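PDB 4IO2: glutamate receptor 1 from Adineta vaga, which binds glutamate through its extracellular ligand-binding domain, the part crystallised, and probably works as a ligand-gated ion channel. Local coordinates for residues 38-51 with 227-241. Residues are numbered along the deposited sequence; the frame is centred on the assembly and turned at random.
Sequences TGYVLDLIEYLRDK and SLRETGILDNLKKKW
Asp43 OD2 is gripped by two donors arriving from opposite faces of its carboxylate: Lys240 NZ at 2.8 Å, a salt bridge on the syn side, and Trp241 NE1 at 2.9 Å. The indole N-H keeps the oxygen in its own ring plane yet meets it from well above the carboxylate plane, with the two planes 57° apart. That pose lays one indole face over the N-terminus of helix 40-52, where Gly39 CA stands 3.4 Å from the centroid of the six-membered ring, a CH-pi contact made by the N-cap residue itself; Lys240 CG lies over the other face. With an alanine at Trp241, the indole would be gone from over Gly39 and Tyr40 N, and Asp43 OD2 would probably keep Lys240 alone of its two side-chain donors.

Further along the roughly antiparallel helices 40-51 and 233-241, Leu237 is a knob among Tyr40, Asp43, Leu44 and Tyr47, its CD2 3.5 Å from Asp43 CB. With CG beside the backbone N (chi1 -85°), the Tyr47 ring turns one face to Ile233 CG2, 3.5 Å from its centroid. Leu228, from the end of helix 218-230, fills a hole among Leu44, Tyr47, Leu48 and Lys51, its CD1 3.7 Å from Leu44 CD1. Leucines and tyrosine rings thus fasten the C-terminal helices to helix 40-52 in the glutamate-binding domain, while the charge of Asp43 is probably balanced largely by Lys240.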
# COMPACT_ATOMS: atom_id res chain seq x y z
N THR A 38 -10.72 22.45 5.85
CA THR A 38 -9.36 22.49 5.33
C THR A 38 -8.69 21.15 5.64
O THR A 38 -9.23 20.34 6.40
CB THR A 38 -8.53 23.63 5.97
OG1 THR A 38 -8.50 23.47 7.40
CG2 THR A 38 -9.12 25.01 5.62
N GLY A 39 -7.53 20.91 5.05
CA GLY A 39 -6.71 19.78 5.39
C GLY A 39 -6.24 19.00 4.18
O GLY A 39 -6.53 19.35 3.03
N TYR A 40 -5.47 17.95 4.45
CA TYR A 40 -4.96 17.06 3.41
C TYR A 40 -6.07 16.62 2.45
O TYR A 40 -5.86 16.62 1.24
CB TYR A 40 -4.31 15.85 4.10
CG TYR A 40 -3.82 14.72 3.22
CD1 TYR A 40 -4.70 13.88 2.56
CD2 TYR A 40 -2.47 14.48 3.07
CE1 TYR A 40 -4.25 12.83 1.82
CE2 TYR A 40 -2.01 13.45 2.29
CZ TYR A 40 -2.92 12.62 1.66
OH TYR A 40 -2.48 11.57 0.88
N VAL A 41 -7.22 16.20 2.98
CA VAL A 41 -8.29 15.69 2.13
C VAL A 41 -8.81 16.75 1.20
O VAL A 41 -9.09 16.48 0.02
CB VAL A 41 -9.44 15.11 3.00
CG1 VAL A 41 -10.73 14.90 2.25
CG2 VAL A 41 -8.94 13.84 3.68
N LEU A 42 -9.02 17.95 1.71
CA LEU A 42 -9.57 19.04 0.88
C LEU A 42 -8.57 19.41 -0.21
O LEU A 42 -8.95 19.65 -1.37
CB LEU A 42 -9.90 20.24 1.76
CG LEU A 42 -11.17 20.13 2.62
CD1 LEU A 42 -12.45 20.00 1.77
CD2 LEU A 42 -11.13 18.98 3.65
N ASP A 43 -7.27 19.41 0.12
CA ASP A 43 -6.28 19.69 -0.90
C ASP A 43 -6.23 18.56 -1.95
O ASP A 43 -6.06 18.80 -3.16
CB ASP A 43 -4.86 19.88 -0.30
CG ASP A 43 -4.70 21.13 0.49
OD1 ASP A 43 -5.60 22.00 0.54
OD2 ASP A 43 -3.55 21.30 1.01
N LEU A 44 -6.34 17.32 -1.50
CA LEU A 44 -6.35 16.18 -2.41
C LEU A 44 -7.54 16.28 -3.39
O LEU A 44 -7.39 16.04 -4.59
CB LEU A 44 -6.39 14.86 -1.61
CG LEU A 44 -6.51 13.60 -2.46
CD1 LEU A 44 -5.38 13.47 -3.49
CD2 LEU A 44 -6.61 12.40 -1.57
N ILE A 45 -8.74 16.62 -2.88
CA ILE A 45 -9.90 16.78 -3.74
C ILE A 45 -9.60 17.83 -4.83
O ILE A 45 -9.96 17.64 -5.97
CB ILE A 45 -11.13 17.19 -2.91
CG1 ILE A 45 -11.61 15.99 -2.08
CG2 ILE A 45 -12.26 17.70 -3.77
CD1 ILE A 45 -12.56 16.35 -0.90
N GLU A 46 -9.00 18.95 -4.46
CA GLU A 46 -8.65 19.96 -5.44
C GLU A 46 -7.65 19.46 -6.50
O GLU A 46 -7.81 19.76 -7.69
CB GLU A 46 -8.13 21.21 -4.74
CG GLU A 46 -7.74 22.35 -5.67
CD GLU A 46 -8.86 22.77 -6.61
OE1 GLU A 46 -10.05 22.53 -6.30
OE2 GLU A 46 -8.55 23.35 -7.67
N TYR A 47 -6.63 18.71 -6.10
CA TYR A 47 -5.68 18.19 -7.08
C TYR A 47 -6.38 17.22 -8.02
O TYR A 47 -6.19 17.25 -9.24
CB TYR A 47 -4.55 17.41 -6.38
CG TYR A 47 -3.40 18.25 -5.87
CD1 TYR A 47 -2.51 18.84 -6.74
CD2 TYR A 47 -3.18 18.41 -4.50
CE1 TYR A 47 -1.45 19.58 -6.28
CE2 TYR A 47 -2.10 19.16 -4.03
CZ TYR A 47 -1.25 19.74 -4.92
OH TYR A 47 -0.16 20.50 -4.51
N LEU A 48 -7.26 16.37 -7.49
CA LEU A 48 -7.99 15.44 -8.34
C LEU A 48 -9.00 16.17 -9.27
O LEU A 48 -9.12 15.85 -10.46
CB LEU A 48 -8.75 14.42 -7.52
CG LEU A 48 -7.85 13.38 -6.82
CD1 LEU A 48 -8.67 12.63 -5.81
CD2 LEU A 48 -7.25 12.45 -7.86
N ARG A 49 -9.68 17.18 -8.74
CA ARG A 49 -10.67 17.93 -9.49
C ARG A 49 -9.98 18.63 -10.66
O ARG A 49 -10.51 18.62 -11.79
CB ARG A 49 -11.36 18.95 -8.58
CG ARG A 49 -12.50 19.71 -9.24
CD ARG A 49 -12.78 21.06 -8.59
NE ARG A 49 -11.66 21.99 -8.71
CZ ARG A 49 -11.32 22.66 -9.81
NH1 ARG A 49 -12.01 22.56 -10.95
NH2 ARG A 49 -10.27 23.46 -9.76
N ASP A 50 -8.82 19.23 -10.41
CA ASP A 50 -8.09 19.94 -11.47
C ASP A 50 -7.66 19.01 -12.58
O ASP A 50 -7.73 19.37 -13.75
CB ASP A 50 -6.86 20.65 -10.91
CG ASP A 50 -7.22 21.84 -10.02
OD1 ASP A 50 -8.42 22.20 -9.95
OD2 ASP A 50 -6.30 22.42 -9.39
N LYS A 51 -7.25 17.79 -12.25
CA LYS A 51 -6.80 16.83 -13.26
C LYS A 51 -7.95 16.13 -13.98
O LYS A 51 -7.85 15.83 -15.16
CB LYS A 51 -5.90 15.76 -12.63
CG LYS A 51 -4.53 16.25 -12.20
CD LYS A 51 -3.68 15.12 -11.65
CE LYS A 51 -3.04 14.29 -12.76
NZ LYS A 51 -1.58 14.08 -12.51
N SER A 227 -0.98 8.64 -10.65
CA SER A 227 -0.21 9.74 -11.20
C SER A 227 0.18 10.73 -10.10
O SER A 227 1.32 11.20 -10.08
CB SER A 227 -1.00 10.44 -12.30
OG SER A 227 -0.25 11.52 -12.79
N LEU A 228 -0.74 11.06 -9.18
CA LEU A 228 -0.37 11.92 -8.06
C LEU A 228 0.71 11.28 -7.19
O LEU A 228 1.58 11.97 -6.65
CB LEU A 228 -1.59 12.26 -7.19
CG LEU A 228 -2.71 13.11 -7.81
CD1 LEU A 228 -3.78 13.41 -6.78
CD2 LEU A 228 -2.16 14.43 -8.40
N ARG A 229 0.66 9.96 -7.02
CA ARG A 229 1.70 9.25 -6.29
C ARG A 229 3.05 9.41 -7.01
O ARG A 229 4.06 9.87 -6.42
CB ARG A 229 1.27 7.77 -6.17
CG ARG A 229 2.20 6.82 -5.35
CD ARG A 229 1.88 5.30 -5.59
NE ARG A 229 0.64 4.88 -4.93
CZ ARG A 229 0.20 3.63 -4.85
NH1 ARG A 229 0.89 2.62 -5.38
NH2 ARG A 229 -0.94 3.38 -4.25
N GLU A 230 3.07 9.08 -8.29
CA GLU A 230 4.30 9.02 -9.07
C GLU A 230 4.98 10.38 -9.16
O GLU A 230 6.21 10.45 -9.13
CB GLU A 230 4.00 8.47 -10.48
CG GLU A 230 3.71 6.98 -10.42
CD GLU A 230 2.94 6.41 -11.59
OE1 GLU A 230 2.81 7.07 -12.62
OE2 GLU A 230 2.36 5.32 -11.43
N THR A 231 4.19 11.44 -9.32
CA THR A 231 4.72 12.80 -9.44
C THR A 231 5.03 13.50 -8.11
O THR A 231 5.47 14.65 -8.10
CB THR A 231 3.77 13.68 -10.33
OG1 THR A 231 2.48 13.83 -9.68
CG2 THR A 231 3.61 13.04 -11.74
N GLY A 232 4.85 12.79 -7.00
CA GLY A 232 5.26 13.32 -5.70
C GLY A 232 4.22 14.15 -4.98
O GLY A 232 4.49 14.65 -3.89
N ILE A 233 3.04 14.34 -5.57
CA ILE A 233 2.01 15.17 -4.96
C ILE A 233 1.52 14.60 -3.63
O ILE A 233 1.34 15.36 -2.66
CB ILE A 233 0.85 15.39 -5.94
CG1 ILE A 233 1.33 16.12 -7.21
CG2 ILE A 233 -0.28 16.17 -5.26
CD1 ILE A 233 2.01 17.40 -6.99
N LEU A 234 1.32 13.29 -3.55
CA LEU A 234 0.87 12.73 -2.28
C LEU A 234 1.92 12.93 -1.18
O LEU A 234 1.57 13.22 -0.05
CB LEU A 234 0.47 11.27 -2.43
CG LEU A 234 -0.61 10.96 -3.48
CD1 LEU A 234 -0.97 9.49 -3.49
CD2 LEU A 234 -1.86 11.80 -3.24
N ASP A 235 3.19 12.76 -1.52
CA ASP A 235 4.24 12.97 -0.55
C ASP A 235 4.28 14.44 -0.13
O ASP A 235 4.46 14.73 1.06
CB ASP A 235 5.60 12.59 -1.11
CG ASP A 235 5.83 11.09 -1.14
OD1 ASP A 235 5.00 10.33 -0.59
OD2 ASP A 235 6.84 10.67 -1.75
N ASN A 236 4.11 15.36 -1.07
CA ASN A 236 4.11 16.78 -0.72
C ASN A 236 2.98 17.15 0.21
O ASN A 236 3.14 17.92 1.16
CB ASN A 236 3.96 17.66 -1.98
CG ASN A 236 5.10 17.53 -2.94
OD1 ASN A 236 6.21 17.10 -2.59
ND2 ASN A 236 4.84 17.97 -4.19
N LEU A 237 1.82 16.56 -0.03
CA LEU A 237 0.65 16.83 0.79
C LEU A 237 0.84 16.28 2.19
O LEU A 237 0.47 16.94 3.17
CB LEU A 237 -0.60 16.19 0.19
CG LEU A 237 -1.26 16.95 -0.93
CD1 LEU A 237 -2.44 16.16 -1.44
CD2 LEU A 237 -1.71 18.31 -0.37
N LYS A 238 1.41 15.08 2.29
CA LYS A 238 1.65 14.51 3.60
C LYS A 238 2.61 15.42 4.40
O LYS A 238 2.37 15.71 5.59
CB LYS A 238 2.16 13.07 3.49
CG LYS A 238 2.25 12.37 4.85
CD LYS A 238 2.69 10.93 4.70
CE LYS A 238 1.55 10.07 4.15
NZ LYS A 238 1.93 8.62 4.01
N LYS A 239 3.69 15.86 3.76
CA LYS A 239 4.66 16.72 4.42
C LYS A 239 3.99 18.03 4.87
O LYS A 239 4.15 18.47 6.02
CB LYS A 239 5.87 17.01 3.53
CG LYS A 239 6.87 18.02 4.09
CD LYS A 239 8.05 18.24 3.15
CE LYS A 239 9.04 19.30 3.67
NZ LYS A 239 10.30 19.38 2.88
N LYS A 240 3.18 18.62 4.00
CA LYS A 240 2.53 19.90 4.30
C LYS A 240 1.68 19.83 5.58
O LYS A 240 1.73 20.71 6.42
CB LYS A 240 1.65 20.35 3.13
CG LYS A 240 0.80 21.58 3.40
CD LYS A 240 -0.05 21.98 2.20
CE LYS A 240 -0.96 23.15 2.57
NZ LYS A 240 -1.87 23.54 1.46
N TRP A 241 0.87 18.78 5.71
CA TRP A 241 -0.09 18.69 6.80
C TRP A 241 0.45 17.98 8.04
O TRP A 241 -0.08 18.20 9.12
CB TRP A 241 -1.39 18.03 6.29
CG TRP A 241 -2.10 18.95 5.33
CD1 TRP A 241 -2.08 18.92 3.94
CD2 TRP A 241 -2.86 20.13 5.68
NE1 TRP A 241 -2.81 19.96 3.44
CE2 TRP A 241 -3.28 20.73 4.46
CE3 TRP A 241 -3.23 20.72 6.89
CZ2 TRP A 241 -4.06 21.87 4.43
CZ3 TRP A 241 -4.01 21.88 6.86
CH2 TRP A 241 -4.41 22.46 5.63
O HOH W 1 0.01 10.91 1.20
O HOH W 2 -4.41 24.53 0.57
O HOH W 3 2.53 19.69 -4.39
O HOH W 4 0.53 15.64 -10.92